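PDB 4BGV: malate dehydrogenase from Picrophilus torridus, which catalyses the reversible, NAD-dependent oxidation of (S)-malate to oxaloacetate, a step of the tricarboxylic acid cycle. Local coordinates for residues T155-F160 / K212-G217; F175-H180 / G275-I280. All coordinates share one frame; numbering follows the deposited sequence. Where two conformers were deposited one is given.

Contact 1. Residues T155-F160 / K212-G217; sequences TRFRTF and KRTRFG
F160 and R213 meet face to face where helix 150-165 packs against the end of helix 204-215. Segment 212-217 ends that helix, and after a break at F216 its last residue, G217, begins helix 217-225. All belong to the alpha/beta C-terminal domain of the LDH/MDH superfamily. The R213 guanidinium lies flat on the F160 ring, with planes 11° apart and centres 4.0 Å apart. This is a cation-pi stack. CG of R213 is anti to the backbone N (chi1 -171°) and the chain is extended to NE, which carries the arm across the face of the ring. R213 CD sits 3.6 Å from the centroid of the F160 ring, almost on its normal, as a CH-pi contact. R213 NE follows, 3.3 Å from F160 CE1. This arm is close-packed on the ring but marks the partly exposed side of the contact. Its NH2 forms a salt bridge with E220.

The packing of T214 with F157 and F160 is buried. T214 OG1 comes within 3.4 Å of F157 CA and also touches the edge of the F160 ring at CD2. That hydroxyl has its hydrogen bond within its own helix, to I210 O. T214 CG2 packs on F157 CB at 3.8 Å. The F157 ring continues the packing toward A174 and V176 of strand 172-178.

The R156 end is also buried, but water-bridged. R156 probably binds substrate, and its side chain lies about 6 Å from that of H180. Its NE forms a salt bridge with E48 of the second subunit, so this helix also faces a subunit interface. G217, having no side chain, lets R156 CD lie against its backbone, which covers one guanidinium face. At the guanidinium edge, in its plane, R156 NH1 donates to the water at 3.0 Å. The water lies 2.7 Å from T214 O and can donate to it, though other acceptors compete.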
loop_
_atom_site.group_PDB
_atom_site.type_symbol
_atom_site.label_atom_id
_atom_site.label_comp_id
_atom_site.label_asym_id
_atom_site.label_seq_id
_atom_site.Cartn_x
_atom_site.Cartn_y
_atom_site.Cartn_z
ATOM N N THR A 155 18.686 5.450 7.443
ATOM C CA THR A 155 17.322 5.888 7.713
ATOM C C THR A 155 17.304 6.943 8.808
ATOM O O THR A 155 16.555 7.896 8.745
ATOM C CB THR A 155 16.404 4.735 8.129
ATOM O OG1 THR A 155 16.905 3.507 7.598
ATOM C CG2 THR A 155 15.019 4.990 7.596
ATOM N N ARG A 156 18.162 6.773 9.819
ATOM C CA ARG A 156 18.246 7.777 10.888
ATOM C C ARG A 156 18.785 9.100 10.335
ATOM O O ARG A 156 18.202 10.161 10.552
ATOM C CB ARG A 156 19.112 7.283 12.060
ATOM C CG ARG A 156 18.505 6.084 12.803
ATOM C CD ARG A 156 19.073 5.979 14.222
ATOM N NE ARG A 156 18.395 4.951 15.014
ATOM C CZ ARG A 156 18.963 3.815 15.419
ATOM N NH1 ARG A 156 20.240 3.560 15.129
ATOM N NH2 ARG A 156 18.252 2.934 16.124
ATOM N N PHE A 157 19.888 9.015 9.598
ATOM C CA PHE A 157 20.563 10.186 9.018
ATOM C C PHE A 157 19.545 10.946 8.135
ATOM O O PHE A 157 19.435 12.167 8.197
ATOM C CB PHE A 157 21.764 9.660 8.199
ATOM C CG PHE A 157 22.825 10.690 7.852
ATOM C CD1 PHE A 157 22.638 12.044 8.055
ATOM C CD2 PHE A 157 24.035 10.265 7.307
ATOM C CE1 PHE A 157 23.629 12.963 7.714
ATOM C CE2 PHE A 157 25.041 11.190 6.958
ATOM C CZ PHE A 157 24.835 12.533 7.174
ATOM N N ARG A 158 18.781 10.217 7.331
ATOM C CA ARG A 158 17.769 10.849 6.475
ATOM C C ARG A 158 16.650 11.531 7.276
ATOM O O ARG A 158 16.160 12.598 6.901
ATOM C CB ARG A 158 17.139 9.821 5.531
ATOM C CG ARG A 158 18.079 9.326 4.434
ATOM C CD ARG A 158 17.445 8.114 3.709
ATOM N NE ARG A 158 16.282 8.495 2.914
ATOM C CZ ARG A 158 15.462 7.624 2.333
ATOM N NH1 ARG A 158 15.686 6.324 2.479
ATOM N NH2 ARG A 158 14.420 8.051 1.616
ATOM N N THR A 159 16.222 10.890 8.355
ATOM C CA THR A 159 15.183 11.477 9.206
ATOM C C THR A 159 15.649 12.839 9.736
ATOM O O THR A 159 14.915 13.828 9.657
ATOM C CB THR A 159 14.849 10.557 10.392
ATOM O OG1 THR A 159 14.378 9.294 9.897
ATOM C CG2 THR A 159 13.788 11.191 11.292
ATOM N N PHE A 160 16.882 12.885 10.247
ATOM C CA PHE A 160 17.431 14.096 10.855
ATOM C C PHE A 160 17.591 15.220 9.822
ATOM O O PHE A 160 17.269 16.396 10.092
ATOM C CB PHE A 160 18.778 13.806 11.534
ATOM C CG PHE A 160 18.737 12.676 12.548
ATOM C CD1 PHE A 160 17.590 12.412 13.290
ATOM C CD2 PHE A 160 19.865 11.888 12.765
ATOM C CE1 PHE A 160 17.564 11.370 14.230
ATOM C CE2 PHE A 160 19.849 10.842 13.697
ATOM C CZ PHE A 160 18.694 10.583 14.431
ATOM N N LYS A 212 26.959 13.236 14.020
ATOM C CA LYS A 212 27.194 12.699 15.352
ATOM C C LYS A 212 25.935 12.039 15.936
ATOM O O LYS A 212 26.015 10.957 16.526
ATOM C CB LYS A 212 27.744 13.789 16.279
ATOM C CG LYS A 212 28.199 13.284 17.635
ATOM C CD LYS A 212 28.891 14.379 18.439
ATOM C CE LYS A 212 30.343 14.542 18.025
ATOM N NZ LYS A 212 31.106 15.328 19.039
ATOM N N ARG A 213 24.773 12.676 15.774
ATOM C CA ARG A 213 23.520 12.059 16.232
ATOM C C ARG A 213 23.294 10.727 15.560
ATOM O O ARG A 213 22.788 9.798 16.184
ATOM C CB ARG A 213 22.312 12.964 15.985
ATOM C CG ARG A 213 21.013 12.481 16.636
ATOM C CD ARG A 213 19.875 13.452 16.360
ATOM N NE ARG A 213 18.618 12.988 16.945
ATOM C CZ ARG A 213 17.440 13.567 16.737
ATOM N NH1 ARG A 213 17.345 14.640 15.937
ATOM N NH2 ARG A 213 16.353 13.063 17.313
ATOM N N THR A 214 23.671 10.628 14.283
ATOM C CA THR A 214 23.480 9.385 13.546
ATOM C C THR A 214 24.396 8.316 14.114
ATOM O O THR A 214 23.983 7.172 14.296
ATOM C CB THR A 214 23.754 9.591 12.048
ATOM O OG1 THR A 214 22.839 10.564 11.542
ATOM C CG2 THR A 214 23.584 8.274 11.264
ATOM N N ARG A 215 25.635 8.698 14.424
ATOM C CA ARG A 215 26.587 7.756 15.012
ATOM C C ARG A 215 26.052 7.132 16.282
ATOM O O ARG A 215 26.271 5.943 16.545
ATOM C CB ARG A 215 27.890 8.450 15.392
ATOM C CG ARG A 215 28.776 8.802 14.256
ATOM C CD ARG A 215 30.084 9.344 14.796
ATOM N NE ARG A 215 30.835 9.994 13.733
ATOM C CZ ARG A 215 31.480 9.325 12.786
ATOM N NH1 ARG A 215 31.450 7.998 12.785
ATOM N NH2 ARG A 215 32.148 9.978 11.846
ATOM N N PHE A 216 25.383 7.948 17.090
ATOM C CA PHE A 216 24.945 7.485 18.394
ATOM C C PHE A 216 23.435 7.361 18.447
ATOM O O PHE A 216 22.846 7.386 19.521
ATOM C CB PHE A 216 25.492 8.420 19.475
ATOM C CG PHE A 216 26.963 8.633 19.359
ATOM C CD1 PHE A 216 27.822 7.544 19.357
ATOM C CD2 PHE A 216 27.492 9.907 19.212
ATOM C CE1 PHE A 216 29.188 7.720 19.224
ATOM C CE2 PHE A 216 28.849 10.090 19.084
ATOM C CZ PHE A 216 29.702 8.993 19.093
ATOM N N GLY A 217 22.824 7.219 17.270
ATOM C CA GLY A 217 21.377 7.101 17.134
ATOM C C GLY A 217 20.767 5.957 17.924
ATOM O O GLY A 217 19.675 6.078 18.486
HETATM O O HOH W 1 22.218 5.278 13.586
#

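Contact 2. Residues F175-H180 / G275-I280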
loop_
_atom_site.group_PDB
_atom_site.type_symbol
_atom_site.label_atom_id
_atom_site.label_comp_id
_atom_site.label_asym_id
_atom_site.label_seq_id
_atom_site.Cartn_x
_atom_site.Cartn_y
_atom_site.Cartn_z
ATOM N N PHE A 175 24.467 9.101 2.678
ATOM C CA PHE A 175 25.423 8.070 2.291
ATOM C C PHE A 175 26.321 7.692 3.462
ATOM O O PHE A 175 27.128 8.502 3.918
ATOM C CB PHE A 175 26.273 8.580 1.117
ATOM C CG PHE A 175 27.035 7.500 0.412
ATOM C CD1 PHE A 175 28.265 7.095 0.877
ATOM C CD2 PHE A 175 26.504 6.878 -0.696
ATOM C CE1 PHE A 175 28.974 6.107 0.244
ATOM C CE2 PHE A 175 27.209 5.879 -1.340
ATOM C CZ PHE A 175 28.443 5.494 -0.865
ATOM N N VAL A 176 26.176 6.462 3.947
ATOM C CA VAL A 176 27.057 5.962 4.998
ATOM C C VAL A 176 27.554 4.554 4.706
ATOM O O VAL A 176 26.809 3.705 4.211
ATOM C CB VAL A 176 26.356 5.954 6.364
ATOM C CG1 VAL A 176 26.220 7.386 6.898
ATOM C CG2 VAL A 176 25.003 5.279 6.264
ATOM N N ILE A 177 28.817 4.304 5.016
ATOM C CA ILE A 177 29.349 2.950 4.939
ATOM C C ILE A 177 30.041 2.601 6.263
ATOM O O ILE A 177 30.062 3.406 7.198
ATOM C CB ILE A 177 30.329 2.770 3.735
ATOM C CG1 ILE A 177 31.541 3.701 3.852
ATOM C CG2 ILE A 177 29.606 3.009 2.401
ATOM C CD1 ILE A 177 32.582 3.482 2.724
ATOM N N GLY A 178 30.605 1.403 6.351
ATOM C CA GLY A 178 31.294 1.006 7.570
ATOM C C GLY A 178 30.334 0.476 8.622
ATOM O O GLY A 178 29.245 0.006 8.284
ATOM N N GLY A 179 30.720 0.566 9.894
ATOM C CA GLY A 179 29.873 0.089 10.984
ATOM C C GLY A 179 29.045 1.172 11.661
ATOM O O GLY A 179 28.684 2.159 11.023
ATOM N N HIS A 180 28.738 0.984 12.948
ATOM C CA HIS A 180 27.980 1.967 13.729
ATOM C C HIS A 180 28.933 2.831 14.551
ATOM O O HIS A 180 30.109 2.525 14.656
ATOM C CB HIS A 180 27.037 1.266 14.713
ATOM C CG HIS A 180 25.886 0.554 14.070
ATOM N ND1 HIS A 180 25.322 0.960 12.878
ATOM C CD2 HIS A 180 25.186 -0.534 14.464
ATOM C CE1 HIS A 180 24.331 0.147 12.563
ATOM N NE2 HIS A 180 24.230 -0.772 13.507
ATOM N N GLY A 275 30.832 -3.035 6.162
ATOM C CA GLY A 275 29.752 -2.308 5.507
ATOM C C GLY A 275 30.144 -1.556 4.243
ATOM O O GLY A 275 30.904 -0.587 4.292
ATOM N N VAL A 276 29.630 -2.012 3.105
ATOM C CA VAL A 276 29.933 -1.400 1.810
ATOM C C VAL A 276 28.649 -1.365 0.974
ATOM O O VAL A 276 27.711 -2.124 1.251
ATOM C CB VAL A 276 31.053 -2.175 1.046
ATOM C CG1 VAL A 276 32.385 -2.175 1.827
ATOM C CG2 VAL A 276 30.609 -3.598 0.742
ATOM N N PRO A 277 28.591 -0.493 -0.051
ATOM C CA PRO A 277 27.373 -0.471 -0.875
ATOM C C PRO A 277 27.233 -1.732 -1.709
ATOM O O PRO A 277 28.165 -2.100 -2.440
ATOM C CB PRO A 277 27.583 0.731 -1.815
ATOM C CG PRO A 277 28.802 1.420 -1.363
ATOM C CD PRO A 277 29.601 0.472 -0.523
ATOM N N ILE A 278 26.087 -2.402 -1.605
ATOM C CA ILE A 278 25.883 -3.628 -2.366
ATOM C C ILE A 278 24.554 -3.613 -3.130
ATOM O O ILE A 278 23.606 -2.944 -2.717
ATOM C CB ILE A 278 25.935 -4.887 -1.464
ATOM C CG1 ILE A 278 24.864 -4.829 -0.367
ATOM C CG2 ILE A 278 27.349 -5.095 -0.887
ATOM C CD1 ILE A 278 24.653 -6.169 0.328
ATOM N N LYS A 279 24.506 -4.334 -4.254
ATOM C CA LYS A 279 23.242 -4.622 -4.933
ATOM C C LYS A 279 22.698 -5.928 -4.347
ATOM O O LYS A 279 23.384 -6.946 -4.361
ATOM C CB LYS A 279 23.448 -4.781 -6.450
ATOM C CG LYS A 279 22.128 -4.988 -7.211
ATOM C CD LYS A 279 22.328 -5.480 -8.656
ATOM C CE LYS A 279 23.230 -4.559 -9.443
ATOM N NZ LYS A 279 23.214 -4.873 -10.916
ATOM N N ILE A 280 21.477 -5.890 -3.817
ATOM C CA ILE A 280 20.884 -7.036 -3.130
ATOM C C ILE A 280 19.848 -7.709 -4.019
ATOM O O ILE A 280 18.851 -7.093 -4.389
ATOM C CB ILE A 280 20.189 -6.602 -1.833
ATOM C CG1 ILE A 280 21.153 -5.813 -0.947
ATOM C CG2 ILE A 280 19.641 -7.836 -1.078
ATOM C CD1 ILE A 280 20.492 -5.220 0.277
#
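G178 and G275 join the C-terminal end of strand 172-178 to the inside of strand 272-281, which belongs to a different sheet of the C-terminal domain. G178 N donates to G275 O at 2.9 Å, with an N-H...O angle of 165°. The bond is nearly straight at the hydrogen. The donor nevertheless stands above the carbonyl plane, 36° out of it. Segments 175-178 and 275-280 run at 127° to each other, and this is the one hydrogen bond between them. Both bonded residues are glycines, and G275 CA lies 4.2 Å from G178 CA. G178 has a positive phi.

Apolar contacts flank the bond. I177 CB lies 3.5 Å from the same G275 O. I177 CG2, anti to its carbonyl carbon, reaches P277 CD at 3.9 Å. Two residues earlier in the strand, F175 brings the tip of its ring, CZ, to P277 CG at 4.1 Å. The two side chains cross at about a right angle. The F175 ring is itself set by F187 and by Y190, which it meets edge-to-face.

Just past G178 the chain leaves the strand and leads to H180, the proton acceptor by similarity. H180 ND1 is hydrogen-bonded to D153 of helix 150-165. S194 and I196 of the third subunit pack on F175 and P277.

Strand 172-178 is an edge strand within its chain and pairs with strand 184-193. Strand 272-281 lies between strands 251-259 and 284-288, so the contact bridges two antiparallel sheets.

In the fold
Both contacts lie in the C-terminal domain, and both are largely buried. Contact 2 is nearer the centre of the chain, its centre about 10 Å away against 16 Å for contact 1. Contact 1 joins helices and has one partly exposed residue, R213. Its chemistry is mixed: an arginine on an aromatic ring, a threonine and a bridging water. Contact 2 joins strands through backbone and apolar groups. Helix 150-165 and strand 172-178 follow each other in the chain, and the contacts touch where F157 CD2 meets V176 CG1 at 3.6 Å. Each approaches a different neighbouring subunit. R156 of contact 1 probably binds substrate, and H180 of contact 2 is probably the proton acceptor.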